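Local atomic coordinates of conjugal transfer protein TRWB (Escherichia coli, PDB entry 1E9S), a protein that probably couples the relaxosome to the type IV secretion channel in bacterial conjugation, as a hexameric P-loop NTPase that binds DNA. Residues E120-Y125 against S230-L235; L154-K159 against G190-S195; D286-L291 against S319-V324; L315-Q320 against R347-T352. One frame throughout, in Å; residues are numbered along the deposited sequence.

Contact 1 (E120-Y125 against S230-L235)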
loop_
_atom_site.group_PDB
_atom_site.type_symbol
_atom_site.label_atom_id
_atom_site.label_comp_id
_atom_site.label_asym_id
_atom_site.label_seq_id
_atom_site.Cartn_x
_atom_site.Cartn_y
_atom_site.Cartn_z
ATOM N N GLU A 120 10.969 40.703 4.715
ATOM C CA GLU A 120 11.305 40.089 3.432
ATOM C C GLU A 120 10.332 40.450 2.320
ATOM O O GLU A 120 10.568 40.138 1.161
ATOM C CB GLU A 120 11.339 38.563 3.550
ATOM C CG GLU A 120 12.152 37.988 4.676
ATOM C CD GLU A 120 13.566 38.485 4.689
ATOM O OE1 GLU A 120 14.112 38.761 3.610
ATOM O OE2 GLU A 120 14.130 38.588 5.786
ATOM N N ILE A 121 9.235 41.099 2.678
ATOM C CA ILE A 121 8.226 41.482 1.706
ATOM C C ILE A 121 8.612 42.726 0.910
ATOM O O ILE A 121 8.863 43.790 1.469
ATOM C CB ILE A 121 6.859 41.719 2.398
ATOM C CG1 ILE A 121 6.486 40.486 3.236
ATOM C CG2 ILE A 121 5.777 42.009 1.345
ATOM C CD1 ILE A 121 6.489 39.182 2.465
ATOM N N ARG A 122 8.663 42.580 -0.407
ATOM C CA ARG A 122 8.992 43.688 -1.291
ATOM C C ARG A 122 7.860 43.952 -2.264
ATOM O O ARG A 122 7.453 45.094 -2.462
ATOM C CB ARG A 122 10.269 43.383 -2.047
ATOM C CG ARG A 122 11.418 43.286 -1.094
ATOM C CD ARG A 122 12.712 43.266 -1.817
ATOM N NE ARG A 122 13.828 43.249 -0.888
ATOM C CZ ARG A 122 15.090 43.116 -1.269
ATOM N NH1 ARG A 122 15.375 42.990 -2.556
ATOM N NH2 ARG A 122 16.062 43.099 -0.369
ATOM N N ASN A 123 7.347 42.881 -2.859
ATOM C CA ASN A 123 6.250 42.974 -3.813
ATOM C C ASN A 123 5.029 42.260 -3.268
ATOM O O ASN A 123 5.085 41.705 -2.175
ATOM C CB ASN A 123 6.690 42.375 -5.135
ATOM C CG ASN A 123 7.929 43.067 -5.679
ATOM O OD1 ASN A 123 7.880 44.238 -6.038
ATOM N ND2 ASN A 123 9.052 42.356 -5.713
ATOM N N ASP A 124 3.923 42.272 -4.007
ATOM C CA ASP A 124 2.727 41.615 -3.497
ATOM C C ASP A 124 2.807 40.093 -3.557
ATOM O O ASP A 124 2.240 39.395 -2.702
ATOM C CB ASP A 124 1.454 42.069 -4.219
ATOM C CG ASP A 124 0.175 41.667 -3.436
ATOM O OD1 ASP A 124 -0.137 42.311 -2.399
ATOM O OD2 ASP A 124 -0.504 40.691 -3.831
ATOM N N TYR A 125 3.514 39.571 -4.553
ATOM C CA TYR A 125 3.632 38.130 -4.684
ATOM C C TYR A 125 4.514 37.526 -3.603
ATOM O O TYR A 125 4.603 36.313 -3.489
ATOM C CB TYR A 125 4.128 37.743 -6.092
ATOM C CG TYR A 125 5.589 37.992 -6.407
ATOM C CD1 TYR A 125 6.031 39.250 -6.826
ATOM C CD2 TYR A 125 6.536 36.981 -6.265
ATOM C CE1 TYR A 125 7.387 39.504 -7.085
ATOM C CE2 TYR A 125 7.894 37.221 -6.523
ATOM C CZ TYR A 125 8.316 38.492 -6.928
ATOM O OH TYR A 125 9.660 38.766 -7.118
ATOM N N SER A 230 17.000 41.793 7.212
ATOM C CA SER A 230 16.340 41.138 6.090
ATOM C C SER A 230 17.320 40.200 5.408
ATOM O O SER A 230 18.373 40.626 4.943
ATOM C CB SER A 230 15.844 42.180 5.081
ATOM O OG SER A 230 15.406 41.593 3.859
ATOM N N ILE A 231 16.974 38.920 5.360
ATOM C CA ILE A 231 17.826 37.920 4.732
ATOM C C ILE A 231 18.017 38.251 3.256
ATOM O O ILE A 231 19.089 38.021 2.696
ATOM C CB ILE A 231 17.209 36.507 4.884
ATOM C CG1 ILE A 231 17.108 36.167 6.374
ATOM C CG2 ILE A 231 18.049 35.461 4.150
ATOM C CD1 ILE A 231 16.442 34.852 6.682
ATOM N N ARG A 232 16.981 38.805 2.634
ATOM C CA ARG A 232 17.044 39.177 1.234
ATOM C C ARG A 232 18.088 40.253 1.015
ATOM O O ARG A 232 18.905 40.150 0.107
ATOM C CB ARG A 232 15.694 39.686 0.754
ATOM C CG ARG A 232 14.617 38.645 0.818
ATOM C CD ARG A 232 13.367 39.112 0.127
ATOM N NE ARG A 232 13.581 39.276 -1.301
ATOM C CZ ARG A 232 12.625 39.614 -2.154
ATOM N NH1 ARG A 232 11.388 39.822 -1.720
ATOM N NH2 ARG A 232 12.904 39.747 -3.441
ATOM N N SER A 233 18.049 41.293 1.839
ATOM C CA SER A 233 19.004 42.383 1.732
ATOM C C SER A 233 20.392 41.858 2.048
ATOM O O SER A 233 21.375 42.215 1.397
ATOM C CB SER A 233 18.646 43.489 2.707
ATOM O OG SER A 233 17.363 43.984 2.431
ATOM N N TRP A 234 20.465 41.007 3.062
ATOM C CA TRP A 234 21.729 40.415 3.466
ATOM C C TRP A 234 22.361 39.685 2.275
ATOM O O TRP A 234 23.559 39.804 2.020
ATOM C CB TRP A 234 21.501 39.440 4.624
ATOM C CG TRP A 234 22.727 38.673 4.993
ATOM C CD1 TRP A 234 23.787 39.119 5.736
ATOM C CD2 TRP A 234 23.049 37.337 4.600
ATOM N NE1 TRP A 234 24.748 38.140 5.831
ATOM C CE2 TRP A 234 24.320 37.036 5.142
ATOM C CE3 TRP A 234 22.388 36.363 3.839
ATOM C CZ2 TRP A 234 24.943 35.798 4.950
ATOM C CZ3 TRP A 234 23.007 35.131 3.646
ATOM C CH2 TRP A 234 24.273 34.860 4.202
ATOM N N LEU A 235 21.544 38.930 1.552
ATOM C CA LEU A 235 22.008 38.181 0.389
ATOM C C LEU A 235 22.548 39.103 -0.704
ATOM O O LEU A 235 23.445 38.727 -1.463
ATOM C CB LEU A 235 20.864 37.334 -0.191
ATOM C CG LEU A 235 20.396 36.056 0.508
ATOM C CD1 LEU A 235 19.080 35.595 -0.077
ATOM C CD2 LEU A 235 21.448 34.987 0.361
HETATM O O HOH W 1 13.908 43.086 1.742
#
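The guanidinium groups of Arg122 and Arg232 lie flat on each other, their centres 4.4 Å apart and their planes tilted by 15°. One face of the Arg232 group carries the Arg122 methylene CD over its centre, and at its edge, in plane, sits the carbonyl oxygen of Glu120. Arg232 NH1 donates to Glu120 O at 3.0 Å, nearly along the C=O axis. On the Arg122 side, NE gives its hydrogen to a water at the rim of the group, 2.6 Å away, and NH2 makes a weak bond to Ser233 OG. The like charges of the pair are probably offset by carboxylates: Asp126 forms a salt bridge with Arg232, and Glu236 does so with Arg122. A lysine in place of Arg232 would probably lose the stack on Arg122 and leave Glu120 O without its guanidinium donor.

Glu120 runs past Arg232 in the opposite direction and, bent at chi2 (-54°), brings its carboxylate to the start of helix 231-236. There Glu120 OE2 takes the N-H of Ile231 N at 2.9 Å on its syn lone pair and also accepts from Trp115. Ser230 is the N-cap of this helix, its OG accepting weakly from Ser233 N at 3.3 Å. The carboxylate thus meets the N-terminal turn, where the helix dipole would probably favour an anion.

The contact joins the loop after strand 103-105 to helix 231-236. Helix 126-134 touches Ile121 and Arg232, while helix 252-269 packs against Ile231, Arg232 and Leu235.

Contact 2 (L154-K159 against G190-S195)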
loop_
_atom_site.group_PDB
_atom_site.type_symbol
_atom_site.label_atom_id
_atom_site.label_comp_id
_atom_site.label_asym_id
_atom_site.label_seq_id
_atom_site.Cartn_x
_atom_site.Cartn_y
_atom_site.Cartn_z
ATOM N N LEU A 154 -2.815 33.654 7.318
ATOM C CA LEU A 154 -1.572 34.346 7.611
ATOM C C LEU A 154 -1.295 35.501 6.674
ATOM O O LEU A 154 -1.071 36.621 7.120
ATOM C CB LEU A 154 -0.393 33.378 7.550
ATOM C CG LEU A 154 1.013 33.977 7.705
ATOM C CD1 LEU A 154 1.194 34.495 9.131
ATOM C CD2 LEU A 154 2.075 32.934 7.366
ATOM N N ARG A 155 -1.309 35.237 5.376
ATOM C CA ARG A 155 -1.003 36.283 4.419
ATOM C C ARG A 155 -2.033 37.399 4.344
ATOM O O ARG A 155 -1.675 38.552 4.132
ATOM C CB ARG A 155 -0.761 35.685 3.035
ATOM C CG ARG A 155 -1.993 35.324 2.265
ATOM C CD ARG A 155 -1.608 34.918 0.850
ATOM N NE ARG A 155 -1.352 33.491 0.736
ATOM C CZ ARG A 155 -2.298 32.596 0.483
ATOM N NH1 ARG A 155 -3.547 33.001 0.308
ATOM N NH2 ARG A 155 -2.004 31.304 0.431
ATOM N N GLU A 156 -3.306 37.072 4.536
ATOM C CA GLU A 156 -4.343 38.092 4.491
ATOM C C GLU A 156 -4.361 38.941 5.758
ATOM O O GLU A 156 -4.586 40.145 5.688
ATOM C CB GLU A 156 -5.711 37.456 4.253
ATOM C CG GLU A 156 -5.927 36.976 2.814
ATOM C CD GLU A 156 -5.602 38.033 1.755
ATOM O OE1 GLU A 156 -6.122 39.162 1.840
ATOM O OE2 GLU A 156 -4.832 37.733 0.818
ATOM N N THR A 157 -4.121 38.320 6.910
ATOM C CA THR A 157 -4.090 39.047 8.175
ATOM C C THR A 157 -2.831 39.902 8.228
ATOM O O THR A 157 -2.861 41.017 8.729
ATOM C CB THR A 157 -4.105 38.086 9.382
ATOM O OG1 THR A 157 -5.294 37.286 9.335
ATOM C CG2 THR A 157 -4.105 38.860 10.677
ATOM N N ALA A 158 -1.728 39.383 7.696
ATOM C CA ALA A 158 -0.469 40.114 7.685
ATOM C C ALA A 158 -0.537 41.274 6.711
ATOM O O ALA A 158 -0.079 42.366 7.011
ATOM C CB ALA A 158 0.668 39.192 7.309
ATOM N N LYS A 159 -1.103 41.037 5.537
ATOM C CA LYS A 159 -1.232 42.089 4.542
ATOM C C LYS A 159 -1.985 43.281 5.112
ATOM O O LYS A 159 -1.609 44.426 4.880
ATOM C CB LYS A 159 -1.976 41.583 3.307
ATOM C CG LYS A 159 -1.084 40.911 2.299
ATOM C CD LYS A 159 -1.703 40.899 0.917
ATOM C CE LYS A 159 -2.961 40.077 0.870
ATOM N NZ LYS A 159 -3.412 39.910 -0.533
ATOM N N GLY A 190 -12.691 43.027 4.217
ATOM C CA GLY A 190 -11.914 43.914 3.379
ATOM C C GLY A 190 -10.735 43.202 2.753
ATOM O O GLY A 190 -10.085 43.728 1.846
ATOM N N THR A 191 -10.451 41.999 3.244
ATOM C CA THR A 191 -9.340 41.198 2.726
ATOM C C THR A 191 -9.893 40.096 1.823
ATOM O O THR A 191 -11.097 39.848 1.802
ATOM C CB THR A 191 -8.558 40.521 3.856
ATOM O OG1 THR A 191 -9.318 39.413 4.333
ATOM C CG2 THR A 191 -8.314 41.482 5.001
ATOM N N LEU A 192 -9.009 39.433 1.087
ATOM C CA LEU A 192 -9.418 38.366 0.185
ATOM C C LEU A 192 -9.985 37.169 0.944
ATOM O O LEU A 192 -10.632 36.311 0.351
ATOM C CB LEU A 192 -8.232 37.907 -0.673
ATOM C CG LEU A 192 -7.496 38.928 -1.548
ATOM C CD1 LEU A 192 -6.286 38.294 -2.195
ATOM C CD2 LEU A 192 -8.427 39.444 -2.607
ATOM N N ALA A 193 -9.753 37.125 2.254
ATOM C CA ALA A 193 -10.214 36.020 3.093
ATOM C C ALA A 193 -11.529 36.302 3.794
ATOM O O ALA A 193 -12.017 35.475 4.565
ATOM C CB ALA A 193 -9.152 35.685 4.132
ATOM N N GLU A 194 -12.091 37.474 3.528
ATOM C CA GLU A 194 -13.342 37.891 4.145
ATOM C C GLU A 194 -14.469 36.876 4.022
ATOM O O GLU A 194 -15.087 36.511 5.019
ATOM C CB GLU A 194 -13.755 39.236 3.551
ATOM C CG GLU A 194 -15.225 39.550 3.539
ATOM C CD GLU A 194 -15.524 40.950 2.989
ATOM O OE1 GLU A 194 -14.851 41.394 2.026
ATOM O OE2 GLU A 194 -16.447 41.599 3.524
ATOM N N SER A 195 -14.727 36.406 2.808
ATOM C CA SER A 195 -15.796 35.443 2.595
ATOM C C SER A 195 -15.366 33.980 2.548
ATOM O O SER A 195 -16.179 33.091 2.769
ATOM C CB SER A 195 -16.561 35.800 1.318
ATOM O OG SER A 195 -17.393 36.939 1.520
#
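Thr191 meets helix 141-163 through its CB, which lies 3.4 Å from Glu156 OE1, the two side chains sliding past each other in opposite directions. Its hydroxyl takes the position between the backbone N and the carbonyl carbon (chi1 76°), which turns it back over its own loop: there Thr191 OG1 accepts from Ala193 N at 3.1 Å and is bonded to the carbonyl of Leu188. The methyl CG2 is left on the helix side, near the backbone oxygen of Glu156.

Leu192 supplies the hydrogen bond between the segments. Leu192 N donates to Glu156 OE1 over 3.0 Å, approaching from well above the carboxylate plane, 59° out of it, with an N-H...O angle of 148°. The side chain of Leu192 crosses that of Glu156 at a slant, and its CD1 reaches Glu156 OE2 at 3.4 Å and Lys159 NZ at 3.7 Å. Lys159, one helical turn after Glu156, forms a salt bridge to the same OE2, so the two carboxylate oxygens serve different partners: one the loop, the other the helix's own lysine. The loop here is a type I beta turn from Thr191 to Glu194, with an ST turn formed by Thr191 inside it.

Ala193 follows, its methyl resting on the aliphatic part of Glu156, with Ala193 CB 3.7 Å from Glu156 CG. Beyond it the chain borders a second subunit: Glu194 packs on Ile178 of that copy, and Ser195 OG bonds to the carbonyl oxygen of the same Ile178.

Contact 3 (D286-L291 against S319-V324)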
loop_
_atom_site.group_PDB
_atom_site.type_symbol
_atom_site.label_atom_id
_atom_site.label_comp_id
_atom_site.label_asym_id
_atom_site.label_seq_id
_atom_site.Cartn_x
_atom_site.Cartn_y
_atom_site.Cartn_z
ATOM N N ASP A 286 22.569 21.401 8.233
ATOM C CA ASP A 286 23.081 20.339 9.072
ATOM C C ASP A 286 22.412 19.004 8.748
ATOM O O ASP A 286 22.962 18.199 8.007
ATOM C CB ASP A 286 22.874 20.683 10.538
ATOM C CG ASP A 286 23.659 19.769 11.442
ATOM O OD1 ASP A 286 24.897 19.711 11.266
ATOM O OD2 ASP A 286 23.050 19.104 12.311
ATOM N N GLU A 287 21.235 18.770 9.315
ATOM C CA GLU A 287 20.484 17.543 9.069
ATOM C C GLU A 287 19.192 17.894 8.352
ATOM O O GLU A 287 18.259 18.417 8.949
ATOM C CB GLU A 287 20.182 16.830 10.381
ATOM C CG GLU A 287 21.322 15.948 10.838
ATOM C CD GLU A 287 21.628 14.833 9.848
ATOM O OE1 GLU A 287 20.767 14.535 8.993
ATOM O OE2 GLU A 287 22.726 14.250 9.931
ATOM N N LEU A 288 19.153 17.597 7.062
ATOM C CA LEU A 288 18.007 17.911 6.231
ATOM C C LEU A 288 16.671 17.414 6.762
ATOM O O LEU A 288 15.674 18.142 6.747
ATOM C CB LEU A 288 18.235 17.369 4.827
ATOM C CG LEU A 288 17.203 17.773 3.785
ATOM C CD1 LEU A 288 16.984 19.269 3.835
ATOM C CD2 LEU A 288 17.704 17.359 2.406
ATOM N N ALA A 289 16.650 16.175 7.239
ATOM C CA ALA A 289 15.426 15.577 7.755
ATOM C C ALA A 289 15.014 16.087 9.134
ATOM O O ALA A 289 14.013 15.643 9.683
ATOM C CB ALA A 289 15.564 14.074 7.784
ATOM N N SER A 290 15.781 17.011 9.702
ATOM C CA SER A 290 15.445 17.568 11.008
ATOM C C SER A 290 14.645 18.854 10.843
ATOM O O SER A 290 14.092 19.381 11.800
ATOM C CB SER A 290 16.711 17.859 11.810
ATOM O OG SER A 290 17.311 16.656 12.251
ATOM N N LEU A 291 14.605 19.368 9.621
ATOM C CA LEU A 291 13.860 20.573 9.330
ATOM C C LEU A 291 12.500 20.106 8.858
ATOM O O LEU A 291 12.308 18.935 8.563
ATOM C CB LEU A 291 14.548 21.372 8.222
ATOM C CG LEU A 291 15.951 21.882 8.541
ATOM C CD1 LEU A 291 16.438 22.752 7.393
ATOM C CD2 LEU A 291 15.932 22.666 9.847
ATOM N N SER A 319 14.779 6.367 5.578
ATOM C CA SER A 319 13.450 6.498 6.155
ATOM C C SER A 319 13.158 7.841 6.823
ATOM O O SER A 319 12.002 8.233 6.951
ATOM C CB SER A 319 13.228 5.371 7.154
ATOM O OG SER A 319 14.368 5.202 7.968
ATOM N N GLN A 320 14.196 8.543 7.256
ATOM C CA GLN A 320 14.024 9.839 7.895
ATOM C C GLN A 320 13.450 10.870 6.941
ATOM O O GLN A 320 12.430 11.487 7.233
ATOM C CB GLN A 320 15.353 10.361 8.384
ATOM C CG GLN A 320 15.680 10.059 9.795
ATOM C CD GLN A 320 16.989 10.697 10.183
ATOM O OE1 GLN A 320 18.062 10.119 9.994
ATOM N NE2 GLN A 320 16.913 11.909 10.704
ATOM N N LEU A 321 14.123 11.070 5.810
ATOM C CA LEU A 321 13.666 12.035 4.834
ATOM C C LEU A 321 12.362 11.543 4.226
ATOM O O LEU A 321 11.482 12.338 3.916
ATOM C CB LEU A 321 14.719 12.221 3.747
ATOM C CG LEU A 321 14.565 13.516 2.958
ATOM C CD1 LEU A 321 14.801 14.693 3.911
ATOM C CD2 LEU A 321 15.525 13.537 1.784
ATOM N N ASP A 322 12.247 10.229 4.058
ATOM C CA ASP A 322 11.042 9.621 3.503
ATOM C C ASP A 322 9.806 9.923 4.347
ATOM O O ASP A 322 8.718 10.106 3.825
ATOM C CB ASP A 322 11.210 8.103 3.390
ATOM C CG ASP A 322 12.011 7.681 2.154
ATOM O OD1 ASP A 322 12.516 8.553 1.420
ATOM O OD2 ASP A 322 12.140 6.460 1.908
ATOM N N ASP A 323 9.983 9.983 5.656
ATOM C CA ASP A 323 8.879 10.256 6.562
ATOM C C ASP A 323 8.509 11.733 6.544
ATOM O O ASP A 323 7.344 12.080 6.701
ATOM C CB ASP A 323 9.269 9.818 7.971
ATOM C CG ASP A 323 8.083 9.641 8.887
ATOM O OD1 ASP A 323 7.121 8.943 8.496
ATOM O OD2 ASP A 323 8.117 10.187 10.007
ATOM N N VAL A 324 9.494 12.602 6.344
ATOM C CA VAL A 324 9.241 14.037 6.299
ATOM C C VAL A 324 8.598 14.489 4.970
ATOM O O VAL A 324 7.558 15.154 4.973
ATOM C CB VAL A 324 10.567 14.825 6.560
ATOM C CG1 VAL A 324 10.357 16.335 6.491
ATOM C CG2 VAL A 324 11.093 14.470 7.917
#
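Ala289 points its methyl toward helix 318-325, where it touches Gln320 and Leu321. Ala289 CB meets Gln320 CB at 3.8 Å and lies 4.0 Å from Leu321 CD1, while the backbones approach to 4.9 Å between the CA atoms of Ala289 and Leu321. So close a pass is consistent with the small side chain. The Gln320 chain, extended beyond CG, brings NE2 to 3.9 Å from Ala289 CB.

Leu321 slants across Leu288. With CG opposite the backbone N (chi1 -160°), the Leu321 side chain swings its CD1 toward the loop, where it meets Leu288 CG at 3.9 Å. Both leucines also pack on Leu315 of strand 309-315, and helix 327-334 adds Leu333 beside Leu288. One turn further along the helix, Val324 faces the loop with both methyls: CG2 rests at 3.6 Å from Ala289 O, and CG1 approaches Leu291 O.

The loop bends into a short 3-10 segment at residues 288-290, just after strand 281-285 in the central sheet. Glu287, the residue before it, forms a salt bridge to Lys66 of the probable Walker A loop, which places the contact beside the presumed nucleotide site. The far side of the helix faces another copy of the protein, with Asp322 bridged both to Arg334 of its own chain and to Lys328 of that third subunit.

Between the segments themselves the contact is apolar packing without a hydrogen bond, methyls meeting methyls, methylenes and backbone carbonyl oxygens, so it probably holds by fit rather than by direction.

Contact 4 (L315-Q320 against R347-T352)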
loop_
_atom_site.group_PDB
_atom_site.type_symbol
_atom_site.label_atom_id
_atom_site.label_comp_id
_atom_site.label_asym_id
_atom_site.label_seq_id
_atom_site.Cartn_x
_atom_site.Cartn_y
_atom_site.Cartn_z
ATOM N N LEU A 315 22.391 13.564 5.917
ATOM C CA LEU A 315 21.297 12.609 6.001
ATOM C C LEU A 315 21.803 11.370 6.725
ATOM O O LEU A 315 22.997 11.114 6.756
ATOM C CB LEU A 315 20.831 12.245 4.591
ATOM C CG LEU A 315 19.469 12.731 4.077
ATOM C CD1 LEU A 315 19.174 14.134 4.535
ATOM C CD2 LEU A 315 19.467 12.663 2.559
ATOM N N GLN A 316 20.901 10.607 7.320
ATOM C CA GLN A 316 21.294 9.395 8.023
ATOM C C GLN A 316 20.539 8.206 7.448
ATOM O O GLN A 316 21.050 7.524 6.569
ATOM C CB GLN A 316 21.026 9.546 9.511
ATOM C CG GLN A 316 21.685 10.793 10.077
ATOM C CD GLN A 316 21.533 10.931 11.580
ATOM O OE1 GLN A 316 22.011 10.087 12.342
ATOM N NE2 GLN A 316 20.868 12.001 12.014
ATOM N N SER A 317 19.327 7.955 7.923
ATOM C CA SER A 317 18.535 6.847 7.397
ATOM C C SER A 317 17.616 7.334 6.294
ATOM O O SER A 317 17.036 8.413 6.383
ATOM C CB SER A 317 17.696 6.198 8.495
ATOM O OG SER A 317 18.532 5.544 9.432
ATOM N N THR A 318 17.494 6.535 5.246
ATOM C CA THR A 318 16.644 6.873 4.125
ATOM C C THR A 318 15.237 7.167 4.620
ATOM O O THR A 318 14.595 8.112 4.167
ATOM C CB THR A 318 16.622 5.715 3.131
ATOM O OG1 THR A 318 17.960 5.482 2.679
ATOM C CG2 THR A 318 15.728 6.030 1.936
ATOM N N SER A 319 14.779 6.367 5.578
ATOM C CA SER A 319 13.450 6.498 6.155
ATOM C C SER A 319 13.158 7.841 6.823
ATOM O O SER A 319 12.002 8.233 6.951
ATOM C CB SER A 319 13.228 5.371 7.154
ATOM O OG SER A 319 14.368 5.202 7.968
ATOM N N GLN A 320 14.196 8.543 7.256
ATOM C CA GLN A 320 14.024 9.839 7.895
ATOM C C GLN A 320 13.450 10.870 6.941
ATOM O O GLN A 320 12.430 11.487 7.233
ATOM C CB GLN A 320 15.353 10.361 8.384
ATOM C CG GLN A 320 15.680 10.059 9.795
ATOM C CD GLN A 320 16.989 10.697 10.183
ATOM O OE1 GLN A 320 18.062 10.119 9.994
ATOM N NE2 GLN A 320 16.913 11.909 10.704
ATOM N N ARG A 347 24.905 -1.514 11.410
ATOM C CA ARG A 347 24.583 -2.819 10.872
ATOM C C ARG A 347 23.090 -3.050 11.097
ATOM O O ARG A 347 22.491 -3.918 10.477
ATOM C CB ARG A 347 25.386 -3.938 11.566
ATOM C CG ARG A 347 26.466 -3.514 12.541
ATOM C CD ARG A 347 26.981 -4.725 13.333
ATOM N NE ARG A 347 27.914 -5.558 12.576
ATOM C CZ ARG A 347 29.217 -5.309 12.457
ATOM N NH1 ARG A 347 29.756 -4.250 13.047
ATOM N NH2 ARG A 347 29.986 -6.121 11.746
ATOM N N THR A 348 22.490 -2.262 11.981
ATOM C CA THR A 348 21.067 -2.394 12.285
ATOM C C THR A 348 20.193 -1.653 11.266
ATOM O O THR A 348 18.976 -1.554 11.436
ATOM C CB THR A 348 20.748 -1.844 13.678
ATOM O OG1 THR A 348 21.132 -0.469 13.721
ATOM C CG2 THR A 348 21.495 -2.620 14.757
ATOM N N ASP A 349 20.817 -1.129 10.218
ATOM C CA ASP A 349 20.082 -0.425 9.177
ATOM C C ASP A 349 20.487 -0.967 7.809
ATOM O O ASP A 349 21.050 -0.249 6.978
ATOM C CB ASP A 349 20.363 1.072 9.246
ATOM C CG ASP A 349 19.518 1.875 8.281
ATOM O OD1 ASP A 349 18.543 1.329 7.715
ATOM O OD2 ASP A 349 19.824 3.070 8.097
ATOM N N PRO A 350 20.189 -2.250 7.546
ATOM C CA PRO A 350 20.540 -2.867 6.263
ATOM C C PRO A 350 19.913 -2.200 5.041
ATOM O O PRO A 350 20.473 -2.238 3.949
ATOM C CB PRO A 350 20.083 -4.313 6.441
ATOM C CG PRO A 350 18.885 -4.170 7.306
ATOM C CD PRO A 350 19.351 -3.165 8.345
ATOM N N LYS A 351 18.750 -1.585 5.221
ATOM C CA LYS A 351 18.089 -0.930 4.105
ATOM C C LYS A 351 18.836 0.287 3.608
ATOM O O LYS A 351 18.978 0.466 2.408
ATOM C CB LYS A 351 16.654 -0.539 4.464
ATOM C CG LYS A 351 15.664 -1.697 4.429
ATOM C CD LYS A 351 14.242 -1.210 4.631
ATOM C CE LYS A 351 13.272 -2.373 4.845
ATOM N NZ LYS A 351 13.132 -3.277 3.662
ATOM N N THR A 352 19.313 1.130 4.514
ATOM C CA THR A 352 20.032 2.321 4.094
ATOM C C THR A 352 21.398 1.957 3.529
ATOM O O THR A 352 21.903 2.628 2.622
ATOM C CB THR A 352 20.203 3.325 5.255
ATOM O OG1 THR A 352 18.912 3.747 5.721
ATOM C CG2 THR A 352 20.970 4.545 4.796
#
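Thr352 OG1 takes the backbone N-H of Thr318 at 3.2 Å, a nearly straight bond with an N-H...O angle of 165°. The first turns of two helices meet here, 318-325 and 350-360, and Asp349 is the N-cap of the second: its OD1 accepts from Thr352 N at 3.3 Å, the donor standing 63° out of the carboxylate plane. The hydroxyl of Thr352 also appears to donate to Asp349 OD2, although the modelled place of that oxygen is less certain. Thr352 OG1 would then pass the link on from the cap of one helix to the first turn of the other, and its position beside the backbone N, with chi1 at -61°, turns it toward both partners.

A valine in place of Thr352 would probably leave the N-H of Thr318 without its acceptor. The methyl CG2 of Thr352 touches Gln316 O at 3.5 Å and passes the Thr318 side chain, the two threonines running in opposite directions. Thr318 OG1 has its own partner in Asp355, further along helix 350-360.

Ser317 lies just before helix 318-325. Ser317 OG probably donates to Asp349 OD2, at 3.1 Å, with the same reservation about that oxygen. A third subunit covers this region, where Ala335 of that other copy packs on both Ser317 and Asp349. The extended side chain of Gln320 brings its OE1 to Ser317 N, which donates to it at 3.3 Å from somewhat outside the carbonyl plane.

From the N terminus, the chain first reaches 120-125, and contact 1 closes a mostly helical excursion when it returns at 230-235, joining the loop before helix 126-134 to helix 231-236. Contact 2 lies wholly within that excursion, fixing helix 141-163 to the loop before helix 201-217, and the two touch where Asp124 packs on Lys159. Contacts 3 and 4 come later, in series with these. Contact 3 ties the loop after strand 281-285 to helix 318-325, and contact 4 joins the start of that helix to helix 350-360. They share Ser319 and Gln320, and both border the third subunit. Contacts 1 and 4 lie on opposite sides of the chain's centre, their centres about 38 Å apart.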